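PDB 2OZ8: Mll7089 protein from Mesorhizobium loti, which probably acts as a magnesium-dependent hydro-lyase of the enolase superfamily, although its substrate and true reaction are not established. Local coordinates for residues R171-D174 against R175-R179; I195-N198 against E199-S203; Q60-I63 against E64-E68. All blocks are in the same frame, centred on the assembly; numbering follows the deposited sequence.

Contacts 1 and 2 follow each other in the (beta/alpha) barrel: residues 171-179 turn into helix 173-184, and residues 195-203 lead out of strand 192-196, the next strand of the same beta-alpha-beta unit. They touch where Asp-176 packs against Trp-201, with centres about 13 Å apart. Contact 1 lies largely at the surface, charged around one Phe-Leu pair; contact 2 is buried and centred on a proline against an indole. Contact 3, residues 60-68, stands about 37 Å centre to centre from contact 2, on a helix against the antiparallel sheet. It is partly buried and mostly backbone-bonded. Contacts 2 and 3 both reach the same neighbouring subunit.

Contact 1: residues R171-D174 against R175-R179; sequences RDFD and RDLRR. With SO4 (sulfate ion), chain D.
Phe-173 and Leu-177 pair one turn apart in the early part of helix 173-184, the helix of a beta-alpha-beta unit between strands 163-167 and 192-196 of the barrel. Leu-177 sends CG over one face of the phenyl ring, offset toward the rim, a CH-pi contact with CG 4.2 Å from the centroid of the Phe-173 ring. Its branch CD1 carries on to the ring border and meets Phe-173 CE2 at 3.8 Å. A chi1 of -173° points CG of Phe-173 opposite the backbone N and carries the ring along the helix toward Leu-177. Lys-209, Ala-212 and Ile-213 of helix 203-215 pack on the same phenylalanine, and Leu-177 also touches Ile-213, so the pair belongs to the interface between two barrel helices.

Backbone bonds set the turn: Leu-177 N to Phe-173 O at 3.0 Å, and Arg-178 N to Asp-174 O at 2.8 Å. Ahead of them Arg-175 N reaches Asp-172 O, 3.0 Å away, a three-residue step against the four-residue steps that follow. The carboxylate of Asp-172 bends toward Arg-175 too, but Asp-172 OD2 and Arg-175 NH1 stay 4.7 Å apart, so any attraction is at a distance. Arg-178 takes its bent chain to Asp-146 instead, which also pairs with Arg-179.

A sulfate, probably from the crystallisation liquor, sits by the backbone N of Arg-171; the modelled bond is doubtfully short. Asp-176 turns its carboxylate back to the preceding loop, where OD1 takes the N-H of His-170 and OD2 that of Gly-169. With the two planes almost perpendicular, Asp-176 OD2 also lies at the edge of the Phe-173 ring, 3.7 Å from CD1.

Contact 2: residues I195-N198 against E199-S203; sequences IDPN and EAWTS
Pro-197 stands its CB-CG edge on one face of the Trp-201 indole. The CG carbon of the proline lies over the six-membered ring, 3.8 Å from its centroid and 17° off the normal, a CH-pi contact; Pro-197 CG comes within 3.6 Å of Trp-201 CZ3. Beside it Pro-197 CB lies above the middle of the indole, so two ring carbons share that face. In Trp-201 a chi1 of -60° sets CG beside the backbone N, and a chi2 of -26° turns the six-membered ring toward Pro-197. At the far end of that ring Ile-195 CD1 meets Trp-201 CH2 at 3.9 Å, approaching obliquely. The isoleucine carries CG1 between its backbone N and carbonyl carbon, and with CG1 and CD1 extended it crosses the indole at about a right angle.

Further out, a type I' beta turn runs from Pro-197 to Ala-200, closed by Ala-200 N to Pro-197 O at 3.1 Å. Asn-198 and Glu-199, the two central residues, both have positive phi, as this turn requires. Pro-197 O also accepts from Ser-24 OG. Asn-198 N makes a weak 3.0 Å bond to Asp-196 OD1, two residues back.

At the polar edge, Asp-196 and Glu-199 form salt bridges with Lys-167 and Arg-229, Asn-198 OD1 hydrogen-bonds Tyr-252 OH, and Glu-199 O accepts from Arg-91 of a neighbouring subunit. In relatives an aspartate ending the third barrel strand binds magnesium; Asp-196, ending strand 192-196, probably occupies that place, a role inferred from the fold. Strand 192-196 lies between parallel strands 163-167 and 222-224; Ile-195 packs outward on Leu-210 and Ile-213 of helix 203-215, and Trp-201 rests on Ala-206 and Lys-209 of that helix.

Contact 3: residues Q60-I63 against E64-E68; sequences QQEI and ESVFE
Glu-64 starts the second turn by giving its N-H to Gln-60 O, 3.0 Å away. Its side chain then runs alongside the same oxygen: Glu-64 CG lies 3.7 Å from Gln-60 O, and the extended chain beyond it leads toward Phe-8 and Ile-10 of strand 5-17.

Ser-65 grips Gln-61 O twice. Its backbone N comes within 3.0 Å of Gln-61 O and its OG within 3.1 Å, from opposite faces of the carbonyl plane. A chi1 of -66° folds the hydroxyl back toward the preceding turn. All this happens in helix 60-70, which lies against the antiparallel sheet of the N-terminal capping domain usual in the enolase superfamily; Ile-63 faces Ile-10 and Ala-34 of that sheet.

Val-66 binds Glu-62 O through its N at 3.1 Å. Its CG2 branch meets the carboxylate of Glu-62, OE2 being 3.6 Å from Val-66 CG2, because the glutamate chain curls at chi2 (46°) and brings its end forward along the helix. That OE2 forms a salt bridge with Arg-363 of a neighbouring subunit.

Phe-67 N reaches Ile-63 O at 2.9 Å, while its ring swings away to meet Phe-102 edge-to-face, with Leu-36 and Leu-38 of strand 27-40 alongside. Glu-68 N bonds to Glu-64 O, the next step of the helix.

Contact 1: residues R171-D174 against R175-R179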
# COMPACT_ATOMS: atom_id res chain seq x y z
N ARG A 171 -30.22 -4.45 21.53
CA ARG A 171 -29.33 -4.01 22.60
C ARG A 171 -28.94 -5.16 23.55
O ARG A 171 -27.80 -5.23 24.02
CB ARG A 171 -29.96 -2.87 23.39
CG ARG A 171 -29.48 -1.46 23.00
CD ARG A 171 -30.29 -0.31 23.69
NE ARG A 171 -29.85 -0.01 25.07
CZ ARG A 171 -30.36 -0.54 26.20
NH1 ARG A 171 -31.35 -1.45 26.15
NH2 ARG A 171 -29.87 -0.18 27.38
N ASP A 172 -29.90 -6.03 23.84
CA ASP A 172 -29.66 -7.21 24.65
C ASP A 172 -29.44 -8.37 23.68
O ASP A 172 -30.35 -8.83 23.00
CB ASP A 172 -30.83 -7.41 25.65
CG ASP A 172 -30.81 -8.78 26.35
OD1 ASP A 172 -29.80 -9.18 26.99
OD2 ASP A 172 -31.84 -9.46 26.30
N PHE A 173 -28.18 -8.82 23.60
CA PHE A 173 -27.81 -9.92 22.71
C PHE A 173 -28.63 -11.16 22.96
O PHE A 173 -28.90 -11.91 22.04
CB PHE A 173 -26.31 -10.21 22.79
CG PHE A 173 -25.85 -11.20 21.78
CD1 PHE A 173 -26.21 -11.08 20.44
CD2 PHE A 173 -25.04 -12.27 22.16
CE1 PHE A 173 -25.79 -11.99 19.50
CE2 PHE A 173 -24.60 -13.21 21.20
CZ PHE A 173 -24.97 -13.06 19.88
N ASP A 174 -29.10 -11.36 24.19
CA ASP A 174 -29.95 -12.52 24.48
C ASP A 174 -31.25 -12.55 23.68
O ASP A 174 -31.70 -13.61 23.33
CB ASP A 174 -30.18 -12.67 26.00
CG ASP A 174 -29.08 -13.47 26.66
OD1 ASP A 174 -28.84 -14.63 26.24
OD2 ASP A 174 -28.44 -12.96 27.61
N ARG A 175 -31.83 -11.39 23.36
CA ARG A 175 -33.00 -11.30 22.48
C ARG A 175 -32.75 -11.83 21.03
O ARG A 175 -33.58 -12.60 20.49
CB ARG A 175 -33.58 -9.88 22.52
CG ARG A 175 -34.96 -9.69 21.85
CD ARG A 175 -35.88 -8.58 22.53
NE ARG A 175 -36.30 -8.87 23.92
CZ ARG A 175 -36.09 -8.07 24.98
NH1 ARG A 175 -35.47 -6.89 24.83
NH2 ARG A 175 -36.50 -8.45 26.19
N ASP A 176 -31.60 -11.48 20.43
CA ASP A 176 -31.12 -12.10 19.19
C ASP A 176 -30.92 -13.60 19.33
O ASP A 176 -31.29 -14.38 18.43
CB ASP A 176 -29.78 -11.53 18.75
CG ASP A 176 -29.82 -10.04 18.46
OD1 ASP A 176 -30.90 -9.44 18.44
OD2 ASP A 176 -28.75 -9.46 18.23
N LEU A 177 -30.33 -14.04 20.44
CA LEU A 177 -30.19 -15.50 20.56
C LEU A 177 -31.51 -16.21 20.71
O LEU A 177 -31.72 -17.31 20.19
CB LEU A 177 -29.22 -15.89 21.66
CG LEU A 177 -27.75 -15.64 21.39
CD1 LEU A 177 -26.97 -15.81 22.71
CD2 LEU A 177 -27.23 -16.59 20.30
N ARG A 178 -32.44 -15.56 21.40
CA ARG A 178 -33.75 -16.11 21.56
C ARG A 178 -34.50 -16.21 20.25
O ARG A 178 -35.14 -17.24 20.00
CB ARG A 178 -34.54 -15.25 22.52
CG ARG A 178 -35.49 -16.02 23.44
CD ARG A 178 -35.41 -15.36 24.85
NE ARG A 178 -35.82 -13.95 24.79
CZ ARG A 178 -36.98 -13.53 24.27
NH1 ARG A 178 -37.84 -14.43 23.72
NH2 ARG A 178 -37.28 -12.21 24.28
N ARG A 179 -34.45 -15.15 19.43
CA ARG A 179 -35.09 -15.19 18.10
C ARG A 179 -34.56 -16.35 17.23
O ARG A 179 -35.34 -16.98 16.54
CB ARG A 179 -34.97 -13.86 17.33
CG ARG A 179 -35.75 -12.72 17.94
CD ARG A 179 -37.28 -13.02 18.01
NE ARG A 179 -38.05 -12.29 16.99
CZ ARG A 179 -39.19 -11.65 17.19
NH1 ARG A 179 -39.79 -11.64 18.37
NH2 ARG A 179 -39.76 -11.03 16.16
S SO4 D . -33.61 -2.78 21.20
O1 SO4 D . -33.79 -2.08 19.91
O2 SO4 D . -32.17 -3.06 21.25
O3 SO4 D . -33.97 -1.99 22.39
O4 SO4 D . -34.47 -3.99 21.23

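Contact 2: residues I195-N198 against E199-S203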
# COMPACT_ATOMS: atom_id res chain seq x y z
N ILE A 195 -28.90 -13.76 9.10
CA ILE A 195 -29.23 -12.69 10.03
C ILE A 195 -28.90 -11.33 9.44
O ILE A 195 -27.97 -11.21 8.68
CB ILE A 195 -28.55 -12.84 11.42
CG1 ILE A 195 -27.05 -12.92 11.29
CG2 ILE A 195 -29.14 -14.03 12.19
CD1 ILE A 195 -26.30 -12.63 12.58
N ASP A 196 -29.67 -10.32 9.84
CA ASP A 196 -29.53 -8.95 9.37
C ASP A 196 -29.61 -7.98 10.54
O ASP A 196 -30.69 -7.62 10.96
CB ASP A 196 -30.67 -8.64 8.42
CG ASP A 196 -30.50 -7.30 7.71
OD1 ASP A 196 -29.65 -6.46 8.10
OD2 ASP A 196 -31.27 -7.07 6.77
N PRO A 197 -28.45 -7.57 11.09
CA PRO A 197 -28.36 -6.57 12.17
C PRO A 197 -28.61 -5.13 11.73
O PRO A 197 -28.74 -4.25 12.57
CB PRO A 197 -26.87 -6.66 12.58
CG PRO A 197 -26.38 -7.99 11.99
CD PRO A 197 -27.12 -8.09 10.71
N ASN A 198 -28.60 -4.87 10.42
CA ASN A 198 -28.80 -3.52 9.91
C ASN A 198 -27.95 -2.47 10.59
O ASN A 198 -28.47 -1.42 11.04
CB ASN A 198 -30.25 -3.14 9.98
CG ASN A 198 -30.72 -2.56 8.70
OD1 ASN A 198 -30.49 -1.38 8.40
ND2 ASN A 198 -31.35 -3.43 7.87
N GLU A 199 -26.65 -2.75 10.63
CA GLU A 199 -25.60 -1.84 11.09
C GLU A 199 -25.59 -1.62 12.60
O GLU A 199 -24.93 -0.71 13.10
CB GLU A 199 -25.64 -0.47 10.35
CG GLU A 199 -25.63 -0.46 8.82
CD GLU A 199 -25.40 0.98 8.17
OE1 GLU A 199 -26.10 1.95 8.45
OE2 GLU A 199 -24.51 1.18 7.34
N ALA A 200 -26.35 -2.43 13.34
CA ALA A 200 -26.41 -2.30 14.79
C ALA A 200 -25.07 -2.54 15.46
O ALA A 200 -24.85 -2.10 16.59
CB ALA A 200 -27.49 -3.24 15.39
N TRP A 201 -24.17 -3.25 14.80
CA TRP A 201 -22.93 -3.67 15.49
C TRP A 201 -21.71 -2.86 15.04
O TRP A 201 -21.72 -2.28 13.98
CB TRP A 201 -22.70 -5.16 15.28
CG TRP A 201 -23.81 -6.02 15.80
CD1 TRP A 201 -24.68 -5.72 16.80
CD2 TRP A 201 -24.10 -7.37 15.40
NE1 TRP A 201 -25.52 -6.79 17.04
CE2 TRP A 201 -25.20 -7.81 16.19
CE3 TRP A 201 -23.54 -8.24 14.46
CZ2 TRP A 201 -25.76 -9.10 16.08
CZ3 TRP A 201 -24.10 -9.55 14.35
CH2 TRP A 201 -25.20 -9.96 15.17
N THR A 202 -20.71 -2.76 15.90
CA THR A 202 -19.37 -2.35 15.49
C THR A 202 -18.55 -3.62 15.08
O THR A 202 -18.92 -4.79 15.40
CB THR A 202 -18.68 -1.59 16.66
OG1 THR A 202 -18.80 -2.34 17.86
CG2 THR A 202 -19.31 -0.18 16.90
N SER A 203 -17.45 -3.44 14.38
CA SER A 203 -16.77 -4.62 13.78
C SER A 203 -16.38 -5.75 14.71
O SER A 203 -16.74 -6.91 14.41
CB SER A 203 -15.57 -4.24 12.90
OG SER A 203 -14.59 -3.60 13.67

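Contact 3: residues Q60-I63 against E64-E68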
# COMPACT_ATOMS: atom_id res chain seq x y z
N GLN A 60 -50.73 13.30 -4.92
CA GLN A 60 -50.61 12.84 -6.30
C GLN A 60 -50.15 14.01 -7.15
O GLN A 60 -49.24 13.86 -7.94
CB GLN A 60 -51.97 12.31 -6.81
CG GLN A 60 -51.95 11.32 -7.97
CD GLN A 60 -53.20 10.35 -7.96
OE1 GLN A 60 -53.39 9.43 -7.07
NE2 GLN A 60 -54.06 10.54 -9.00
N GLN A 61 -50.75 15.18 -6.95
CA GLN A 61 -50.48 16.35 -7.76
C GLN A 61 -49.03 16.89 -7.57
O GLN A 61 -48.41 17.38 -8.52
CB GLN A 61 -51.54 17.45 -7.50
CG GLN A 61 -51.56 18.62 -8.52
CD GLN A 61 -52.49 19.80 -8.12
OE1 GLN A 61 -53.73 19.71 -8.18
NE2 GLN A 61 -51.89 20.92 -7.76
N GLU A 62 -48.53 16.83 -6.33
CA GLU A 62 -47.18 17.25 -6.05
C GLU A 62 -46.20 16.29 -6.80
O GLU A 62 -45.28 16.74 -7.48
CB GLU A 62 -46.95 17.34 -4.54
CG GLU A 62 -45.65 18.01 -4.06
CD GLU A 62 -45.28 19.37 -4.77
OE1 GLU A 62 -46.16 20.14 -5.29
OE2 GLU A 62 -44.07 19.66 -4.80
N ILE A 63 -46.45 14.97 -6.72
CA ILE A 63 -45.67 13.96 -7.42
C ILE A 63 -45.64 14.21 -8.96
O ILE A 63 -44.57 14.19 -9.60
CB ILE A 63 -46.21 12.55 -7.13
CG1 ILE A 63 -46.25 12.27 -5.62
CG2 ILE A 63 -45.35 11.49 -7.80
CD1 ILE A 63 -46.88 10.92 -5.19
N GLU A 64 -46.82 14.47 -9.53
CA GLU A 64 -46.94 14.75 -10.95
C GLU A 64 -46.17 16.02 -11.38
O GLU A 64 -45.55 16.03 -12.43
CB GLU A 64 -48.42 14.82 -11.38
CG GLU A 64 -49.02 13.46 -11.61
CD GLU A 64 -50.56 13.43 -11.86
OE1 GLU A 64 -51.30 14.38 -11.49
OE2 GLU A 64 -51.02 12.40 -12.46
N SER A 65 -46.19 17.06 -10.56
CA SER A 65 -45.52 18.30 -10.92
C SER A 65 -44.00 18.19 -10.84
O SER A 65 -43.30 18.75 -11.66
CB SER A 65 -46.04 19.44 -10.06
OG SER A 65 -47.42 19.65 -10.38
N VAL A 66 -43.50 17.45 -9.87
CA VAL A 66 -42.08 17.26 -9.72
C VAL A 66 -41.57 16.34 -10.84
O VAL A 66 -40.62 16.67 -11.53
CB VAL A 66 -41.77 16.72 -8.32
CG1 VAL A 66 -40.31 16.37 -8.18
CG2 VAL A 66 -42.18 17.78 -7.27
N PHE A 67 -42.24 15.22 -11.06
CA PHE A 67 -41.86 14.35 -12.18
C PHE A 67 -41.83 15.09 -13.52
O PHE A 67 -40.84 14.98 -14.24
CB PHE A 67 -42.74 13.11 -12.26
CG PHE A 67 -42.22 12.05 -13.19
CD1 PHE A 67 -41.30 11.10 -12.74
CD2 PHE A 67 -42.69 11.96 -14.50
CE1 PHE A 67 -40.84 10.05 -13.61
CE2 PHE A 67 -42.19 10.91 -15.38
CZ PHE A 67 -41.28 9.97 -14.91
N GLU A 68 -42.90 15.84 -13.84
CA GLU A 68 -42.98 16.66 -15.07
C GLU A 68 -41.79 17.62 -15.21
O GLU A 68 -41.21 17.74 -16.27
CB GLU A 68 -44.31 17.42 -15.20
CG GLU A 68 -44.66 17.81 -16.66
CD GLU A 68 -46.17 18.06 -16.94
OE1 GLU A 68 -46.49 19.12 -17.58
OE2 GLU A 68 -47.05 17.21 -16.54